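PDB 1RLI: Trp Repressor Binding Protein from Bacillus subtilis, which probably acts as an NAD(P)H-dependent oxidoreductase that carries FMN in a flavodoxin-like fold of the SsuE family. Local coordinates for the interface of chains A and B. Coordinates in Å, arbitrary orientation; residue numbers count along the deposited sequence, not the author numbering. Chains: chain A/B, Trp Repressor Binding Protein.

The three contacts run in a row along one two-fold symmetric interface between chains A and B, contact 2 lying between the others. The C-alpha centres of contacts 1 and 2 are about 10 Å apart, those of contacts 2 and 3 about 11 Å, and those of contacts 1 and 3 about 20 Å. B:Lys91 and A:Gly85 link contacts 1 and 2, while A:Asp95 and B:Tyr82 link contacts 2 and 3. Loop 82-87 and helix 88-95 recur throughout, so the segment after strand 74-80 supplies much of the pairing surface. The deposited assembly holds four chains, and this interface may represent its dimeric unit.

Contact 1: the interface of chains A and B. Residues chain A 83-85, 131, 134; chain B 91, 138, 141-142.
Loop residues A:Trp83 to A:Gly85 lie against helix 133-146 of chain B, where apolar packing centres on a CH-pi contact. The methylene CB of B:His141 sits over the middle of the A:Phe84 ring, 3.4 Å from its centroid, and the two side chains cross at about a right angle. A:Phe84 has CG anti to its carbonyl carbon (chi1 -51°), presenting one face to the helix. Beside it, B:Ile142 CG1 approaches ring carbon CD2 of A:Phe84 at 3.9 Å, while the CG2 branch reaches CE3 of the A:Trp83 indole at the same distance. The B:His141 imidazole points on past the phenyl, its CD2 3.9 Å from CG of A:Pro134; A:Lys131 CB lies over the imidazole face. An alanine in place of A:Phe84 would remove the ring beneath B:His141 CB and would probably loosen the packing of B:Ile142.

Among polar contacts, the carboxamide NE2 of B:Gln138 donates to the backbone O of A:Phe84 at 2.9 Å (150° at H), from above the carbonyl plane. Its CG is anti to the backbone N (chi1 -173°), and the extended chain carries the amide to the loop. One water bridges the chains, 2.9 Å from A:Trp83 O and 2.8 Å from the ammonium NZ of B:Lys91. In this assembly the site fastens the 83-85 loop of one chain to a helix of the other and may stabilise a dimer.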
loop_
_atom_site.group_PDB
_atom_site.type_symbol
_atom_site.label_atom_id
_atom_site.label_comp_id
_atom_site.label_asym_id
_atom_site.label_seq_id
_atom_site.Cartn_x
_atom_site.Cartn_y
_atom_site.Cartn_z
ATOM N N TRP A 83 1.803 0.344 -16.208
ATOM C CA TRP A 83 0.707 0.932 -15.459
ATOM C C TRP A 83 0.699 0.504 -14.002
ATOM O O TRP A 83 -0.338 0.124 -13.448
ATOM C CB TRP A 83 -0.634 0.620 -16.157
ATOM C CG TRP A 83 -0.699 1.331 -17.481
ATOM C CD1 TRP A 83 -0.264 0.864 -18.690
ATOM C CD2 TRP A 83 -1.074 2.690 -17.689
ATOM N NE1 TRP A 83 -0.336 1.861 -19.634
ATOM C CE2 TRP A 83 -0.833 2.991 -19.047
ATOM C CE3 TRP A 83 -1.583 3.691 -16.855
ATOM C CZ2 TRP A 83 -1.087 4.252 -19.589
ATOM C CZ3 TRP A 83 -1.831 4.940 -17.391
ATOM C CH2 TRP A 83 -1.583 5.209 -18.747
ATOM N N PHE A 84 1.890 0.568 -13.412
ATOM C CA PHE A 84 2.106 0.266 -11.999
ATOM C C PHE A 84 1.743 -1.149 -11.648
ATOM O O PHE A 84 1.420 -1.446 -10.501
ATOM C CB PHE A 84 1.297 1.271 -11.170
ATOM C CG PHE A 84 1.557 2.681 -11.577
ATOM C CD1 PHE A 84 2.738 3.329 -11.169
ATOM C CD2 PHE A 84 0.681 3.343 -12.438
ATOM C CE1 PHE A 84 3.027 4.597 -11.605
ATOM C CE2 PHE A 84 0.971 4.622 -12.892
ATOM C CZ PHE A 84 2.138 5.249 -12.475
ATOM N N GLY A 85 1.808 -2.026 -12.644
ATOM C CA GLY A 85 1.471 -3.419 -12.416
ATOM C C GLY A 85 2.401 -4.283 -13.240
ATOM O O GLY A 85 3.398 -3.800 -13.796
ATOM N N LYS A 131 6.600 3.860 -6.661
ATOM C CA LYS A 131 5.289 3.619 -7.264
ATOM C C LYS A 131 5.006 2.163 -7.591
ATOM O O LYS A 131 3.868 1.809 -7.906
ATOM C CB LYS A 131 5.128 4.464 -8.521
ATOM C CG LYS A 131 5.179 5.965 -8.207
ATOM C CD LYS A 131 4.973 6.822 -9.440
ATOM C CE LYS A 131 5.159 8.313 -9.099
ATOM N NZ LYS A 131 5.157 9.223 -10.295
ATOM N N PRO A 134 2.734 -1.078 -4.643
ATOM C CA PRO A 134 1.479 -1.843 -4.610
ATOM C C PRO A 134 1.650 -3.176 -5.356
ATOM O O PRO A 134 1.108 -4.215 -4.944
ATOM C CB PRO A 134 0.493 -0.914 -5.321
ATOM C CG PRO A 134 0.937 0.458 -4.814
ATOM C CD PRO A 134 2.482 0.354 -4.931
ATOM N N LYS B 91 -7.093 -5.244 -17.294
ATOM C CA LYS B 91 -5.636 -5.013 -17.331
ATOM C C LYS B 91 -5.157 -4.779 -18.776
ATOM O O LYS B 91 -4.391 -3.847 -19.029
ATOM C CB LYS B 91 -4.890 -6.203 -16.710
ATOM C CG LYS B 91 -3.373 -6.206 -16.898
ATOM C CD LYS B 91 -2.719 -4.998 -16.258
ATOM C CE LYS B 91 -1.192 -5.132 -16.309
ATOM N NZ LYS B 91 -0.545 -3.840 -15.936
ATOM N N GLN B 138 -2.995 0.771 -6.654
ATOM C CA GLN B 138 -2.494 0.685 -8.011
ATOM C C GLN B 138 -3.388 1.600 -8.850
ATOM O O GLN B 138 -2.887 2.394 -9.654
ATOM C CB GLN B 138 -2.596 -0.770 -8.488
ATOM C CG GLN B 138 -1.958 -1.073 -9.823
ATOM C CD GLN B 138 -1.979 -2.578 -10.080
ATOM O OE1 GLN B 138 -3.045 -3.163 -10.279
ATOM N NE2 GLN B 138 -0.807 -3.213 -10.032
ATOM N N HIS B 141 -2.399 5.191 -8.533
ATOM C CA HIS B 141 -1.255 5.608 -9.359
ATOM C C HIS B 141 -1.662 5.752 -10.820
ATOM O O HIS B 141 -1.222 6.672 -11.498
ATOM C CB HIS B 141 -0.089 4.607 -9.268
ATOM C CG HIS B 141 0.615 4.607 -7.943
ATOM N ND1 HIS B 141 1.017 5.765 -7.306
ATOM C CD2 HIS B 141 1.011 3.585 -7.148
ATOM C CE1 HIS B 141 1.625 5.455 -6.172
ATOM N NE2 HIS B 141 1.633 4.139 -6.054
ATOM N N ILE B 142 -2.480 4.829 -11.307
ATOM C CA ILE B 142 -2.943 4.891 -12.698
ATOM C C ILE B 142 -3.695 6.208 -12.950
ATOM O O ILE B 142 -3.381 6.964 -13.888
ATOM C CB ILE B 142 -3.884 3.693 -13.008
ATOM C CG1 ILE B 142 -3.065 2.395 -12.989
ATOM C CG2 ILE B 142 -4.595 3.901 -14.362
ATOM C CD1 ILE B 142 -3.951 1.127 -13.092
HETATM O O HOH W 1 -1.715 -2.424 -13.817
#

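Contact 2: the interface of chains A and B. Residues chain A 82, 85-88, 91-92, 95; chain B 82, 85-88, 91-92, 95.
The ammonium nitrogen NZ of A:Lys91 is gripped by three oxygens, two of them backbone carbonyls of the partner chain. It donates to B:Met86 O at 2.8 Å, nearly along the C=O axis (165° at O), and its distance of 2.9 Å from B:Tyr82 O fits a second hydrogen bond. The third partner is in its own chain: NZ forms a salt bridge with the carboxylate OD1 of A:Asp95 at 3.0 Å, using the syn lone pair of that oxygen. The carboxylate would probably favour the charged form of the amine. The two-fold axis repeats the arrangement, with B:Lys91 NZ donating to A:Met86 O at 2.8 Å and paired with B:Asp95.

In A:Lys91, CG is anti to the backbone N and the chain bends at chi2 (56°), which turns the tip into the opposite loop. The two lysine stems cross obliquely at the symmetry axis, their CG atoms 3.8 Å apart. A:Asp95, one helical turn beyond A:Lys91, lays its carboxylate almost perpendicular to the B:Tyr82 ring (87°), OD1 facing the tyrosine CB.

Apolar contact comes from the leucines, which cross at about a right angle with A:Leu92 CD1 4.1 Å from B:Leu92 CD2. The CD1 branch of B:Leu92 also lies 4.0 Å from A:Gly88 CA. Reciprocal lysine clamps thus pin each helix 88-95 to the loop preceding its counterpart and would hold the centre of a dimer together, if this pairing is the biological one.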
loop_
_atom_site.group_PDB
_atom_site.type_symbol
_atom_site.label_atom_id
_atom_site.label_comp_id
_atom_site.label_asym_id
_atom_site.label_seq_id
_atom_site.Cartn_x
_atom_site.Cartn_y
_atom_site.Cartn_z
ATOM N N TYR A 82 4.111 -2.159 -16.168
ATOM C CA TYR A 82 3.162 -1.475 -17.038
ATOM C C TYR A 82 2.030 -0.959 -16.170
ATOM O O TYR A 82 1.350 -1.743 -15.508
ATOM C CB TYR A 82 2.513 -2.408 -18.069
ATOM C CG TYR A 82 3.443 -2.938 -19.136
ATOM C CD1 TYR A 82 4.690 -2.352 -19.370
ATOM C CD2 TYR A 82 3.084 -4.054 -19.883
ATOM C CE1 TYR A 82 5.574 -2.883 -20.326
ATOM C CE2 TYR A 82 3.943 -4.590 -20.837
ATOM C CZ TYR A 82 5.183 -4.007 -21.047
ATOM O OH TYR A 82 6.021 -4.577 -21.964
ATOM N N GLY A 85 1.808 -2.026 -12.644
ATOM C CA GLY A 85 1.471 -3.419 -12.416
ATOM C C GLY A 85 2.401 -4.283 -13.240
ATOM O O GLY A 85 3.398 -3.800 -13.796
ATOM N N MET A 86 2.089 -5.565 -13.353
ATOM C CA MET A 86 2.961 -6.425 -14.145
ATOM C C MET A 86 2.613 -6.314 -15.625
ATOM O O MET A 86 1.718 -5.563 -16.006
ATOM C CB MET A 86 2.812 -7.869 -13.674
ATOM C CG MET A 86 1.394 -8.335 -13.610
ATOM S SD MET A 86 1.339 -10.031 -12.979
ATOM C CE MET A 86 1.181 -9.810 -11.230
ATOM N N SER A 87 3.316 -7.045 -16.480
ATOM C CA SER A 87 2.973 -6.978 -17.902
ATOM C C SER A 87 1.630 -7.700 -18.108
ATOM O O SER A 87 1.215 -8.508 -17.270
ATOM C CB SER A 87 4.055 -7.668 -18.742
ATOM O OG SER A 87 4.009 -9.065 -18.573
ATOM N N GLY A 88 0.957 -7.405 -19.216
ATOM C CA GLY A 88 -0.300 -8.075 -19.508
ATOM C C GLY A 88 -0.059 -9.558 -19.719
ATOM O O GLY A 88 -0.896 -10.391 -19.385
ATOM N N LYS A 91 0.292 -11.190 -16.342
ATOM C CA LYS A 91 -1.023 -11.163 -15.707
ATOM C C LYS A 91 -1.878 -12.310 -16.245
ATOM O O LYS A 91 -2.465 -13.060 -15.458
ATOM C CB LYS A 91 -1.716 -9.821 -15.983
ATOM C CG LYS A 91 -3.204 -9.758 -15.555
ATOM C CD LYS A 91 -3.383 -10.092 -14.080
ATOM C CE LYS A 91 -4.775 -9.641 -13.602
ATOM N NZ LYS A 91 -5.032 -10.142 -12.235
ATOM N N LEU A 92 -1.934 -12.467 -17.571
ATOM C CA LEU A 92 -2.738 -13.549 -18.149
ATOM C C LEU A 92 -2.258 -14.941 -17.709
ATOM O O LEU A 92 -3.061 -15.861 -17.529
ATOM C CB LEU A 92 -2.732 -13.467 -19.676
ATOM C CG LEU A 92 -3.462 -12.259 -20.274
ATOM C CD1 LEU A 92 -3.485 -12.389 -21.787
ATOM C CD2 LEU A 92 -4.878 -12.158 -19.732
ATOM N N ASP A 95 -3.176 -15.483 -13.987
ATOM C CA ASP A 95 -4.629 -15.626 -13.893
ATOM C C ASP A 95 -5.032 -17.058 -14.245
ATOM O O ASP A 95 -5.939 -17.626 -13.637
ATOM C CB ASP A 95 -5.355 -14.662 -14.838
ATOM C CG ASP A 95 -5.546 -13.282 -14.240
ATOM O OD1 ASP A 95 -5.127 -13.059 -13.081
ATOM O OD2 ASP A 95 -6.127 -12.421 -14.940
ATOM N N TYR B 82 -8.969 -10.654 -9.310
ATOM C CA TYR B 82 -8.359 -11.936 -9.682
ATOM C C TYR B 82 -6.912 -11.846 -9.260
ATOM O O TYR B 82 -6.184 -10.942 -9.701
ATOM C CB TYR B 82 -8.365 -12.176 -11.189
ATOM C CG TYR B 82 -9.719 -12.393 -11.827
ATOM C CD1 TYR B 82 -10.839 -12.729 -11.067
ATOM C CD2 TYR B 82 -9.862 -12.280 -13.214
ATOM C CE1 TYR B 82 -12.088 -12.947 -11.691
ATOM C CE2 TYR B 82 -11.087 -12.490 -13.834
ATOM C CZ TYR B 82 -12.187 -12.820 -13.071
ATOM O OH TYR B 82 -13.393 -13.003 -13.710
ATOM N N GLY B 85 -5.495 -8.570 -8.079
ATOM C CA GLY B 85 -5.377 -7.501 -9.060
ATOM C C GLY B 85 -6.680 -7.371 -9.818
ATOM O O GLY B 85 -7.671 -7.983 -9.448
ATOM N N MET B 86 -6.693 -6.580 -10.888
ATOM C CA MET B 86 -7.917 -6.433 -11.660
ATOM C C MET B 86 -8.084 -7.637 -12.592
ATOM O O MET B 86 -7.258 -8.544 -12.604
ATOM C CB MET B 86 -7.878 -5.125 -12.455
ATOM C CG MET B 86 -6.757 -5.055 -13.484
ATOM S SD MET B 86 -6.623 -3.406 -14.234
ATOM C CE MET B 86 -5.693 -2.538 -12.901
ATOM N N SER B 87 -9.141 -7.638 -13.386
ATOM C CA SER B 87 -9.365 -8.751 -14.299
ATOM C C SER B 87 -8.397 -8.719 -15.486
ATOM O O SER B 87 -7.763 -7.707 -15.751
ATOM C CB SER B 87 -10.813 -8.714 -14.811
ATOM O OG SER B 87 -11.005 -7.661 -15.734
ATOM N N GLY B 88 -8.267 -9.846 -16.186
ATOM C CA GLY B 88 -7.405 -9.873 -17.352
ATOM C C GLY B 88 -7.915 -8.885 -18.392
ATOM O O GLY B 88 -7.126 -8.182 -19.030
ATOM N N LYS B 91 -7.093 -5.244 -17.294
ATOM C CA LYS B 91 -5.636 -5.013 -17.331
ATOM C C LYS B 91 -5.157 -4.779 -18.776
ATOM O O LYS B 91 -4.391 -3.847 -19.029
ATOM C CB LYS B 91 -4.890 -6.203 -16.710
ATOM C CG LYS B 91 -3.373 -6.206 -16.898
ATOM C CD LYS B 91 -2.719 -4.998 -16.258
ATOM C CE LYS B 91 -1.192 -5.132 -16.309
ATOM N NZ LYS B 91 -0.545 -3.840 -15.936
ATOM N N LEU B 92 -5.628 -5.586 -19.733
ATOM C CA LEU B 92 -5.197 -5.388 -21.118
ATOM C C LEU B 92 -5.783 -4.095 -21.688
ATOM O O LEU B 92 -5.154 -3.432 -22.533
ATOM C CB LEU B 92 -5.593 -6.597 -21.993
ATOM C CG LEU B 92 -4.525 -7.703 -22.083
ATOM C CD1 LEU B 92 -4.152 -8.213 -20.678
ATOM C CD2 LEU B 92 -5.040 -8.836 -22.973
ATOM N N ASP B 95 -3.688 -1.235 -20.136
ATOM C CA ASP B 95 -2.329 -1.267 -20.680
ATOM C C ASP B 95 -2.299 -0.626 -22.079
ATOM O O ASP B 95 -1.302 0.000 -22.454
ATOM C CB ASP B 95 -1.785 -2.698 -20.816
ATOM C CG ASP B 95 -1.284 -3.295 -19.492
ATOM O OD1 ASP B 95 -1.220 -2.588 -18.468
ATOM O OD2 ASP B 95 -0.942 -4.498 -19.511
#

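Contact 3: the interface of chains A and B. Residues chain A 94-99; chain B 51-54, 82-83.
B:Trp83 buries the most surface here, 78 Å², its indole packed against the end of helix 88-95 and the start of helix 97-100 of chain A. With CG anti to its carbonyl carbon (chi1 -64°), the ring offers one face to A:Ile94, whose CG2 methyl lies 3.8 Å from indole CG and whose backbone O sits over the rim of that face. The benzo end meets A:Trp97 crosswise, CZ2 coming 3.7 Å from that residue's CB. At the pyrrole end, CD1 is 3.7 Å from the A:Asp95 CA, and the carboxylate slides past in the opposite sense. The indole N-H donates to the hydroxyl OG of A:Ser98 at 2.9 Å, with OG close to the ring plane; with the packing of A:Ile94 and A:Trp97, this is likely to fix the ring's rotation.

A:Gln99, burying 60 Å², bends at chi2 (-63°) so that its CG faces the backbone of B:Gly53, 3.5 Å from the carbonyl O. A:Ser98 hides 54 Å² and gives a weak hydrogen bond to the side-chain OE1 of B:Gln52. B:Gln52 CG in turn covers the centre of one B:Tyr82 ring face. The carboxamide NE2 of A:Gln99 donates almost straight (174° at H) to the backbone O of B:Gln52, 3.2 Å away, from above the carbonyl plane.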
loop_
_atom_site.group_PDB
_atom_site.type_symbol
_atom_site.label_atom_id
_atom_site.label_comp_id
_atom_site.label_asym_id
_atom_site.label_seq_id
_atom_site.Cartn_x
_atom_site.Cartn_y
_atom_site.Cartn_z
ATOM N N ILE A 94 -0.510 -15.777 -14.741
ATOM C CA ILE A 94 -0.866 -16.046 -13.358
ATOM C C ILE A 94 -2.385 -16.237 -13.225
ATOM O O ILE A 94 -2.837 -17.075 -12.445
ATOM C CB ILE A 94 -0.375 -14.900 -12.431
ATOM C CG1 ILE A 94 1.159 -14.946 -12.344
ATOM C CG2 ILE A 94 -1.043 -15.000 -11.047
ATOM C CD1 ILE A 94 1.767 -13.675 -11.706
ATOM N N ASP A 95 -3.176 -15.483 -13.987
ATOM C CA ASP A 95 -4.629 -15.626 -13.893
ATOM C C ASP A 95 -5.032 -17.058 -14.245
ATOM O O ASP A 95 -5.939 -17.626 -13.637
ATOM C CB ASP A 95 -5.355 -14.662 -14.838
ATOM C CG ASP A 95 -5.546 -13.282 -14.240
ATOM O OD1 ASP A 95 -5.127 -13.059 -13.081
ATOM O OD2 ASP A 95 -6.127 -12.421 -14.940
ATOM N N ARG A 96 -4.335 -17.639 -15.214
ATOM C CA ARG A 96 -4.641 -18.992 -15.646
ATOM C C ARG A 96 -4.364 -20.043 -14.570
ATOM O O ARG A 96 -4.830 -21.181 -14.680
ATOM C CB ARG A 96 -3.883 -19.308 -16.928
ATOM C CG ARG A 96 -4.432 -20.511 -17.675
ATOM C CD ARG A 96 -4.001 -20.447 -19.114
ATOM N NE ARG A 96 -4.323 -21.688 -19.797
ATOM C CZ ARG A 96 -4.000 -21.942 -21.054
ATOM N NH1 ARG A 96 -3.351 -21.034 -21.770
ATOM N NH2 ARG A 96 -4.302 -23.120 -21.580
ATOM N N TRP A 97 -3.626 -19.673 -13.525
ATOM C CA TRP A 97 -3.362 -20.608 -12.428
ATOM C C TRP A 97 -4.695 -21.046 -11.826
ATOM O O TRP A 97 -4.796 -22.124 -11.231
ATOM C CB TRP A 97 -2.497 -19.985 -11.327
ATOM C CG TRP A 97 -1.048 -19.776 -11.690
ATOM C CD1 TRP A 97 -0.446 -20.043 -12.888
ATOM C CD2 TRP A 97 -0.031 -19.226 -10.842
ATOM N NE1 TRP A 97 0.883 -19.689 -12.836
ATOM C CE2 TRP A 97 1.163 -19.188 -11.594
ATOM C CE3 TRP A 97 -0.019 -18.758 -9.520
ATOM C CZ2 TRP A 97 2.367 -18.698 -11.070
ATOM C CZ3 TRP A 97 1.177 -18.269 -8.997
ATOM C CH2 TRP A 97 2.355 -18.242 -9.775
ATOM N N SER A 98 -5.721 -20.211 -11.981
ATOM C CA SER A 98 -7.034 -20.560 -11.461
ATOM C C SER A 98 -7.525 -21.822 -12.172
ATOM O O SER A 98 -8.183 -22.668 -11.572
ATOM C CB SER A 98 -8.031 -19.428 -11.694
ATOM O OG SER A 98 -7.788 -18.358 -10.791
ATOM N N GLN A 99 -7.221 -21.932 -13.458
ATOM C CA GLN A 99 -7.639 -23.109 -14.214
ATOM C C GLN A 99 -6.790 -24.290 -13.772
ATOM O O GLN A 99 -7.292 -25.418 -13.599
ATOM C CB GLN A 99 -7.463 -22.882 -15.722
ATOM C CG GLN A 99 -8.545 -22.011 -16.366
ATOM C CD GLN A 99 -9.936 -22.633 -16.271
ATOM O OE1 GLN A 99 -10.186 -23.715 -16.809
ATOM N NE2 GLN A 99 -10.845 -21.952 -15.583
ATOM N N ALA B 51 -14.610 -20.696 -14.360
ATOM C CA ALA B 51 -14.206 -20.239 -15.688
ATOM C C ALA B 51 -13.099 -19.184 -15.620
ATOM O O ALA B 51 -12.404 -18.936 -16.611
ATOM C CB ALA B 51 -15.411 -19.677 -16.434
ATOM N N GLN B 52 -12.951 -18.559 -14.456
ATOM C CA GLN B 52 -11.926 -17.540 -14.265
ATOM C C GLN B 52 -10.599 -18.040 -14.849
ATOM O O GLN B 52 -10.109 -19.097 -14.467
ATOM C CB GLN B 52 -11.769 -17.227 -12.771
ATOM C CG GLN B 52 -10.575 -16.343 -12.439
ATOM C CD GLN B 52 -10.333 -16.197 -10.943
ATOM O OE1 GLN B 52 -9.249 -15.786 -10.514
ATOM N NE2 GLN B 52 -11.344 -16.526 -10.140
ATOM N N GLY B 53 -10.036 -17.283 -15.787
ATOM C CA GLY B 53 -8.783 -17.684 -16.405
ATOM C C GLY B 53 -8.964 -18.602 -17.606
ATOM O O GLY B 53 -7.985 -19.049 -18.204
ATOM N N GLY B 54 -10.215 -18.888 -17.959
ATOM C CA GLY B 54 -10.491 -19.749 -19.098
ATOM C C GLY B 54 -10.733 -18.965 -20.378
ATOM O O GLY B 54 -11.039 -19.537 -21.432
ATOM N N TYR B 82 -8.969 -10.654 -9.310
ATOM C CA TYR B 82 -8.359 -11.936 -9.682
ATOM C C TYR B 82 -6.912 -11.846 -9.260
ATOM O O TYR B 82 -6.184 -10.942 -9.701
ATOM C CB TYR B 82 -8.365 -12.176 -11.189
ATOM C CG TYR B 82 -9.719 -12.393 -11.827
ATOM C CD1 TYR B 82 -10.839 -12.729 -11.067
ATOM C CD2 TYR B 82 -9.862 -12.280 -13.214
ATOM C CE1 TYR B 82 -12.088 -12.947 -11.691
ATOM C CE2 TYR B 82 -11.087 -12.490 -13.834
ATOM C CZ TYR B 82 -12.187 -12.820 -13.071
ATOM O OH TYR B 82 -13.393 -13.003 -13.710
ATOM N N TRP B 83 -6.489 -12.786 -8.424
ATOM C CA TRP B 83 -5.108 -12.801 -7.951
ATOM C C TRP B 83 -4.648 -11.449 -7.420
ATOM O O TRP B 83 -3.543 -10.966 -7.743
ATOM C CB TRP B 83 -4.167 -13.311 -9.059
ATOM C CG TRP B 83 -4.484 -14.734 -9.389
ATOM C CD1 TRP B 83 -5.403 -15.177 -10.303
ATOM C CD2 TRP B 83 -4.037 -15.892 -8.678
ATOM N NE1 TRP B 83 -5.564 -16.547 -10.199
ATOM C CE2 TRP B 83 -4.739 -17.011 -9.209
ATOM C CE3 TRP B 83 -3.123 -16.097 -7.637
ATOM C CZ2 TRP B 83 -4.550 -18.318 -8.728
ATOM C CZ3 TRP B 83 -2.934 -17.404 -7.153
ATOM C CH2 TRP B 83 -3.648 -18.492 -7.705
#